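Local atomic coordinates of Ddb_g0293866 (PDB entry 5LW6), a protein that binds ADP-ribose through the macrodomain described here, one part of a longer protein that may act as a sensor of DNA damage. Residues 39-44 against 248-253; 96-101 against 123-128. All coordinates share one frame; numbering follows the deposited sequence.

Interaction 1 of 2, residues 39-44 against 248-253; sequences GPKYRK and LFNALD
OD2 of D253 takes the backbone N of R43 at 2.9 Å and the ring nitrogen of H88. The R43 N-H comes from above the carboxylate plane, 47° out of it. OD1 of the same carboxylate meets R54 in a salt bridge and the hydroxyl of Y84. Four groups thus fix this buried acid, and the cationic R54 would probably stabilise its charge. N250 grips the incoming chain with both ends of its amide. Its OD1 accepts the N of K41 at 2.7 Å, and its ND2 donates to the carbonyl O of G39 at 3.0 Å. The G39 oxygen lies near the amide plane, whereas the K41 N-H comes in tilted; together they fix the turn of the amide. Y42 lies between the two polar grips. Its CG is anti to its carbonyl carbon (chi1 -60°), and CE1 lies 3.5 Å from CB of F249. The ring plane is 73° from the N250 amide. The Y42 hydroxyl reaches the edge of the F249 ring, while CB of P40 sits over a face of the Y42 ring. The segment before strand 55-59 is thereby tied along the last turns of helix 237-253. Y84 of helix 70-87 borders the contact, stacked on F249 and edge-to-face with Y42.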
loop_
_atom_site.group_PDB
_atom_site.type_symbol
_atom_site.label_atom_id
_atom_site.label_comp_id
_atom_site.label_asym_id
_atom_site.label_seq_id
_atom_site.Cartn_x
_atom_site.Cartn_y
_atom_site.Cartn_z
ATOM N N GLY A 39 -1.626 -9.455 -12.883
ATOM C CA GLY A 39 -3.034 -9.354 -12.480
ATOM C C GLY A 39 -3.254 -10.009 -11.143
ATOM O O GLY A 39 -2.287 -10.375 -10.468
ATOM N N PRO A 40 -4.528 -10.170 -10.762
ATOM C CA PRO A 40 -4.902 -10.699 -9.438
ATOM C C PRO A 40 -4.743 -12.179 -9.336
ATOM O O PRO A 40 -5.068 -12.904 -10.289
ATOM C CB PRO A 40 -6.366 -10.359 -9.320
ATOM C CG PRO A 40 -6.859 -10.149 -10.716
ATOM C CD PRO A 40 -5.695 -9.845 -11.584
ATOM N N LYS A 41 -4.210 -12.607 -8.209
ATOM C CA LYS A 41 -4.016 -14.034 -7.861
ATOM C C LYS A 41 -4.598 -14.259 -6.457
ATOM O O LYS A 41 -3.908 -14.646 -5.522
ATOM C CB LYS A 41 -2.547 -14.345 -7.884
ATOM C CG LYS A 41 -1.859 -14.102 -9.206
ATOM C CD LYS A 41 -2.256 -15.170 -10.216
ATOM C CE LYS A 41 -1.554 -15.040 -11.580
ATOM N NZ LYS A 41 -2.469 -15.737 -12.572
ATOM N N TYR A 42 -5.860 -13.982 -6.353
ATOM C CA TYR A 42 -6.500 -13.903 -5.079
ATOM C C TYR A 42 -6.888 -15.279 -4.593
ATOM O O TYR A 42 -7.167 -16.168 -5.378
ATOM C CB TYR A 42 -7.698 -12.970 -5.128
ATOM C CG TYR A 42 -7.392 -11.550 -5.516
ATOM C CD1 TYR A 42 -6.106 -11.010 -5.350
ATOM C CD2 TYR A 42 -8.409 -10.695 -5.941
ATOM C CE1 TYR A 42 -5.831 -9.698 -5.666
ATOM C CE2 TYR A 42 -8.141 -9.364 -6.292
ATOM C CZ TYR A 42 -6.848 -8.877 -6.158
ATOM O OH TYR A 42 -6.599 -7.575 -6.488
ATOM N N ARG A 43 -6.946 -15.476 -3.280
ATOM C CA ARG A 43 -7.209 -16.810 -2.666
ATOM C C ARG A 43 -8.182 -16.664 -1.500
ATOM O O ARG A 43 -7.862 -15.968 -0.576
ATOM C CB ARG A 43 -5.893 -17.401 -2.119
ATOM C CG ARG A 43 -4.925 -17.790 -3.226
ATOM C CD ARG A 43 -3.812 -18.713 -2.731
ATOM N NE ARG A 43 -3.075 -19.246 -3.884
ATOM C CZ ARG A 43 -1.907 -19.894 -3.826
ATOM N NH1 ARG A 43 -1.283 -20.094 -2.660
ATOM N NH2 ARG A 43 -1.332 -20.333 -4.959
ATOM N N LYS A 44 -9.328 -17.301 -1.618
ATOM C CA LYS A 44 -10.377 -17.279 -0.572
ATOM C C LYS A 44 -9.916 -18.165 0.572
ATOM O O LYS A 44 -9.360 -19.296 0.363
ATOM C CB LYS A 44 -11.741 -17.796 -1.045
ATOM C CG LYS A 44 -12.348 -16.989 -2.188
ATOM C CD LYS A 44 -13.855 -17.310 -2.372
ATOM C CE LYS A 44 -14.423 -16.564 -3.590
ATOM N NZ LYS A 44 -14.072 -17.295 -4.827
ATOM N N LEU A 248 -0.303 -5.569 -4.660
ATOM C CA LEU A 248 -0.494 -5.338 -3.242
ATOM C C LEU A 248 -1.460 -6.347 -2.647
ATOM O O LEU A 248 -1.232 -6.916 -1.590
ATOM C CB LEU A 248 -0.951 -3.896 -3.065
ATOM C CG LEU A 248 -1.303 -3.483 -1.649
ATOM C CD1 LEU A 248 -0.098 -3.639 -0.723
ATOM C CD2 LEU A 248 -1.805 -2.047 -1.670
ATOM N N PHE A 249 -2.607 -6.534 -3.295
ATOM C CA PHE A 249 -3.605 -7.420 -2.764
ATOM C C PHE A 249 -3.202 -8.859 -2.946
ATOM O O PHE A 249 -3.519 -9.699 -2.109
ATOM C CB PHE A 249 -4.980 -7.141 -3.403
ATOM C CG PHE A 249 -5.548 -5.798 -3.042
ATOM C CD1 PHE A 249 -5.358 -5.237 -1.754
ATOM C CD2 PHE A 249 -6.212 -5.080 -3.941
ATOM C CE1 PHE A 249 -5.853 -3.963 -1.434
ATOM C CE2 PHE A 249 -6.732 -3.811 -3.625
ATOM C CZ PHE A 249 -6.560 -3.271 -2.387
ATOM N N ASN A 250 -2.384 -9.154 -3.941
ATOM C CA ASN A 250 -1.810 -10.482 -4.023
ATOM C C ASN A 250 -0.897 -10.760 -2.809
ATOM O O ASN A 250 -0.940 -11.852 -2.249
ATOM C CB ASN A 250 -0.977 -10.655 -5.289
ATOM C CG ASN A 250 -1.819 -10.752 -6.512
ATOM O OD1 ASN A 250 -3.024 -10.911 -6.441
ATOM N ND2 ASN A 250 -1.175 -10.691 -7.678
ATOM N N ALA A 251 -0.115 -9.790 -2.391
ATOM C CA ALA A 251 0.709 -9.928 -1.215
ATOM C C ALA A 251 -0.154 -10.151 0.013
ATOM O O ALA A 251 0.166 -10.946 0.897
ATOM C CB ALA A 251 1.585 -8.745 -1.031
ATOM N N LEU A 252 -1.249 -9.428 0.111
ATOM C CA LEU A 252 -2.125 -9.590 1.244
ATOM C C LEU A 252 -2.639 -11.003 1.321
ATOM O O LEU A 252 -2.711 -11.586 2.418
ATOM C CB LEU A 252 -3.252 -8.551 1.149
ATOM C CG LEU A 252 -4.194 -8.496 2.309
ATOM C CD1 LEU A 252 -3.487 -8.268 3.628
ATOM C CD2 LEU A 252 -5.285 -7.422 2.014
ATOM N N ASP A 253 -3.008 -11.597 0.176
ATOM C CA ASP A 253 -3.566 -12.965 0.167
ATOM C C ASP A 253 -2.504 -14.066 0.382
ATOM O O ASP A 253 -2.810 -15.180 0.770
ATOM C CB ASP A 253 -4.359 -13.215 -1.101
ATOM C CG ASP A 253 -5.829 -12.728 -0.996
ATOM O OD1 ASP A 253 -6.248 -12.236 0.127
ATOM O OD2 ASP A 253 -6.539 -12.849 -2.041
#

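Interaction 2 of 2, residues 96-101 against 123-128; sequences LKMMVE and KRFEII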
loop_
_atom_site.group_PDB
_atom_site.type_symbol
_atom_site.label_atom_id
_atom_site.label_comp_id
_atom_site.label_asym_id
_atom_site.label_seq_id
_atom_site.Cartn_x
_atom_site.Cartn_y
_atom_site.Cartn_z
ATOM N N LEU A 96 -9.242 -3.265 5.434
ATOM C CA LEU A 96 -8.460 -2.389 4.533
ATOM C C LEU A 96 -8.596 -0.964 5.019
ATOM O O LEU A 96 -9.748 -0.479 5.258
ATOM C CB LEU A 96 -8.943 -2.503 3.080
ATOM C CG LEU A 96 -8.837 -3.850 2.376
ATOM C CD1 LEU A 96 -9.314 -3.762 0.938
ATOM C CD2 LEU A 96 -7.453 -4.408 2.466
ATOM N N LYS A 97 -7.478 -0.307 5.267
ATOM C CA LYS A 97 -7.462 1.073 5.706
ATOM C C LYS A 97 -6.611 1.839 4.785
ATOM O O LYS A 97 -5.385 1.664 4.754
ATOM C CB LYS A 97 -6.960 1.221 7.147
ATOM C CG LYS A 97 -7.845 0.412 8.104
ATOM C CD LYS A 97 -7.662 0.819 9.559
ATOM C CE LYS A 97 -8.596 0.009 10.474
ATOM N NZ LYS A 97 -8.253 0.344 11.880
HETATM N N MSE A 98 -7.233 2.732 4.041
HETATM C CA MSE A 98 -6.483 3.483 3.055
HETATM C C MSE A 98 -6.206 4.840 3.633
HETATM O O MSE A 98 -7.080 5.597 4.009
HETATM C CB MSE A 98 -7.170 3.613 1.738
HETATM C CG MSE A 98 -6.325 4.301 0.693
HETATM SE SE MSE A 98 -7.212 4.334 -1.076
HETATM C CE MSE A 98 -8.304 5.740 -0.647
HETATM N N MSE A 99 -4.950 5.219 3.642
HETATM C CA MSE A 99 -4.514 6.446 4.263
HETATM C C MSE A 99 -4.436 7.514 3.195
HETATM O O MSE A 99 -3.709 7.387 2.244
HETATM C CB MSE A 99 -3.099 6.231 4.865
HETATM C CG MSE A 99 -3.176 5.099 5.910
HETATM SE SE MSE A 99 -1.448 4.671 6.718
HETATM C CE MSE A 99 -0.638 3.664 5.161
ATOM N N VAL A 100 -5.147 8.599 3.367
ATOM C CA VAL A 100 -5.228 9.689 2.418
ATOM C C VAL A 100 -4.713 10.998 3.055
ATOM O O VAL A 100 -5.147 11.393 4.148
ATOM C CB VAL A 100 -6.695 9.864 1.883
ATOM C CG1 VAL A 100 -6.811 11.071 0.989
ATOM C CG2 VAL A 100 -7.232 8.587 1.242
ATOM N N GLU A 101 -3.791 11.686 2.381
ATOM C CA GLU A 101 -3.266 12.916 2.943
ATOM C C GLU A 101 -4.354 13.996 2.940
ATOM O O GLU A 101 -5.257 14.027 2.083
ATOM C CB GLU A 101 -1.987 13.322 2.232
ATOM C CG GLU A 101 -0.834 12.343 2.509
ATOM C CD GLU A 101 0.446 12.669 1.737
ATOM O OE1 GLU A 101 0.566 13.821 1.245
ATOM O OE2 GLU A 101 1.292 11.742 1.556
ATOM N N LYS A 123 -18.116 -2.592 4.845
ATOM C CA LYS A 123 -17.714 -2.311 6.249
ATOM C C LYS A 123 -16.244 -2.573 6.524
ATOM O O LYS A 123 -15.710 -2.024 7.440
ATOM C CB LYS A 123 -18.564 -3.125 7.278
ATOM C CG LYS A 123 -18.431 -4.642 7.127
ATOM C CD LYS A 123 -19.273 -5.560 8.071
ATOM C CE LYS A 123 -18.724 -6.983 7.876
ATOM N NZ LYS A 123 -19.520 -8.098 8.448
ATOM N N ARG A 124 -15.599 -3.405 5.700
ATOM C CA ARG A 124 -14.193 -3.755 5.877
ATOM C C ARG A 124 -13.235 -2.747 5.291
ATOM O O ARG A 124 -12.055 -2.904 5.503
ATOM C CB ARG A 124 -13.877 -5.089 5.273
ATOM C CG ARG A 124 -14.580 -6.284 5.935
ATOM C CD ARG A 124 -14.491 -7.537 5.100
ATOM N NE ARG A 124 -15.127 -7.445 3.796
ATOM C CZ ARG A 124 -14.981 -8.369 2.835
ATOM N NH1 ARG A 124 -14.243 -9.424 3.029
ATOM N NH2 ARG A 124 -15.587 -8.233 1.665
ATOM N N PHE A 125 -13.750 -1.728 4.598
ATOM C CA PHE A 125 -12.885 -0.701 4.009
ATOM C C PHE A 125 -13.099 0.635 4.638
ATOM O O PHE A 125 -14.265 1.077 4.792
ATOM C CB PHE A 125 -13.182 -0.582 2.538
ATOM C CG PHE A 125 -12.439 0.512 1.874
ATOM C CD1 PHE A 125 -11.058 0.574 1.931
ATOM C CD2 PHE A 125 -13.130 1.513 1.212
ATOM C CE1 PHE A 125 -10.397 1.629 1.305
ATOM C CE2 PHE A 125 -12.489 2.532 0.570
ATOM C CZ PHE A 125 -11.107 2.597 0.646
ATOM N N GLU A 126 -12.018 1.254 5.111
ATOM C CA GLU A 126 -12.100 2.621 5.658
ATOM C C GLU A 126 -11.044 3.506 5.057
ATOM O O GLU A 126 -9.956 3.025 4.674
ATOM C CB GLU A 126 -11.802 2.622 7.156
ATOM C CG GLU A 126 -12.766 1.782 7.937
ATOM C CD GLU A 126 -12.502 1.785 9.449
ATOM O OE1 GLU A 126 -11.409 2.274 9.903
ATOM O OE2 GLU A 126 -13.427 1.273 10.173
ATOM N N ILE A 127 -11.372 4.788 4.968
ATOM C CA ILE A 127 -10.379 5.818 4.564
ATOM C C ILE A 127 -10.028 6.597 5.761
ATOM O O ILE A 127 -10.919 7.080 6.471
ATOM C CB ILE A 127 -10.960 6.725 3.458
ATOM C CG1 ILE A 127 -11.090 5.934 2.159
ATOM C CG2 ILE A 127 -10.108 7.950 3.267
ATOM C CD1 ILE A 127 -11.685 6.657 0.984
ATOM N N ILE A 128 -8.750 6.779 6.017
ATOM C CA ILE A 128 -8.229 7.452 7.203
ATOM C C ILE A 128 -7.442 8.648 6.705
ATOM O O ILE A 128 -6.547 8.480 5.859
ATOM C CB ILE A 128 -7.195 6.567 7.926
ATOM C CG1 ILE A 128 -7.828 5.226 8.274
ATOM C CG2 ILE A 128 -6.558 7.248 9.144
ATOM C CD1 ILE A 128 -9.101 5.335 9.058
#
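M98 N donates to O of E126 at 2.8 Å, and M98 O accepts N of I128 at 2.9 Å. M98 therefore bonds to the residues flanking I127, its parallel bridge partner. L96 does the same around F125, using R124 O and E126 N. V100 N closes the series on I128 O. The axes of the short strand segments approach to 4.6 Å, with their directions 22° apart. CA-H...O contacts, such as K97 CA to E126 O, fill in between the stronger bonds.

The tight side carries L96, M98, V100, F125 and I127. F125 has CG anti to the backbone N, chi1 175°, which turns the ring edge to CB of M98, 3.8 Å from CE1. The selenomethionine M98 bends at chi3, and its CE lies 3.9 Å from CD1 of I127. On its other branch I127 presses CG2 against CG2 of V100 at 3.6 Å. Strands 95-101 and 125-130 are the two strands of a right-handed beta-alpha-beta crossover. The connecting helix 107-116 covers this face, with F113 on both M98 and I127. Helix 70-87 covers L96 and F125. An alanine in place of I127 would probably cost V100 CG2 and the M98 methyl their contacts across the strands and open a gap under helix 107-116.

On the other face the K97 and E126 pair is looser. Their extended chains lie side by side, pointing the same way. Contact is by CE of K97, 3.7 Å from OE1 of E126. The charged ends stay beyond salt-bridge distance, and NZ of K97 bonds to the carbonyl O of L141. E126 is exposed to solvent. M99 and I128 lie further along this face, and M99 is buried.

How the interactions relate
Both segments of interaction 2 fall, in sequence, between the two segments of interaction 1. The first segment of interaction 1 precedes strand 55-59 and its second ends helix 237-253, so it brings the two ends of the modelled chain together. Interaction 2 pairs outermost strand 125-130 with strand 95-101, at one side of the mixed sheet of the macrodomain. The contact centres are about 18 Å apart, yet side chains join them. CD2 of L252 lies 3.7 Å from CD2 of L96, and F249 also packs on L96. Helix 70-87 borders both contacts. The closing helix is thus packed directly onto the sheet, in one shared hydrophobic core.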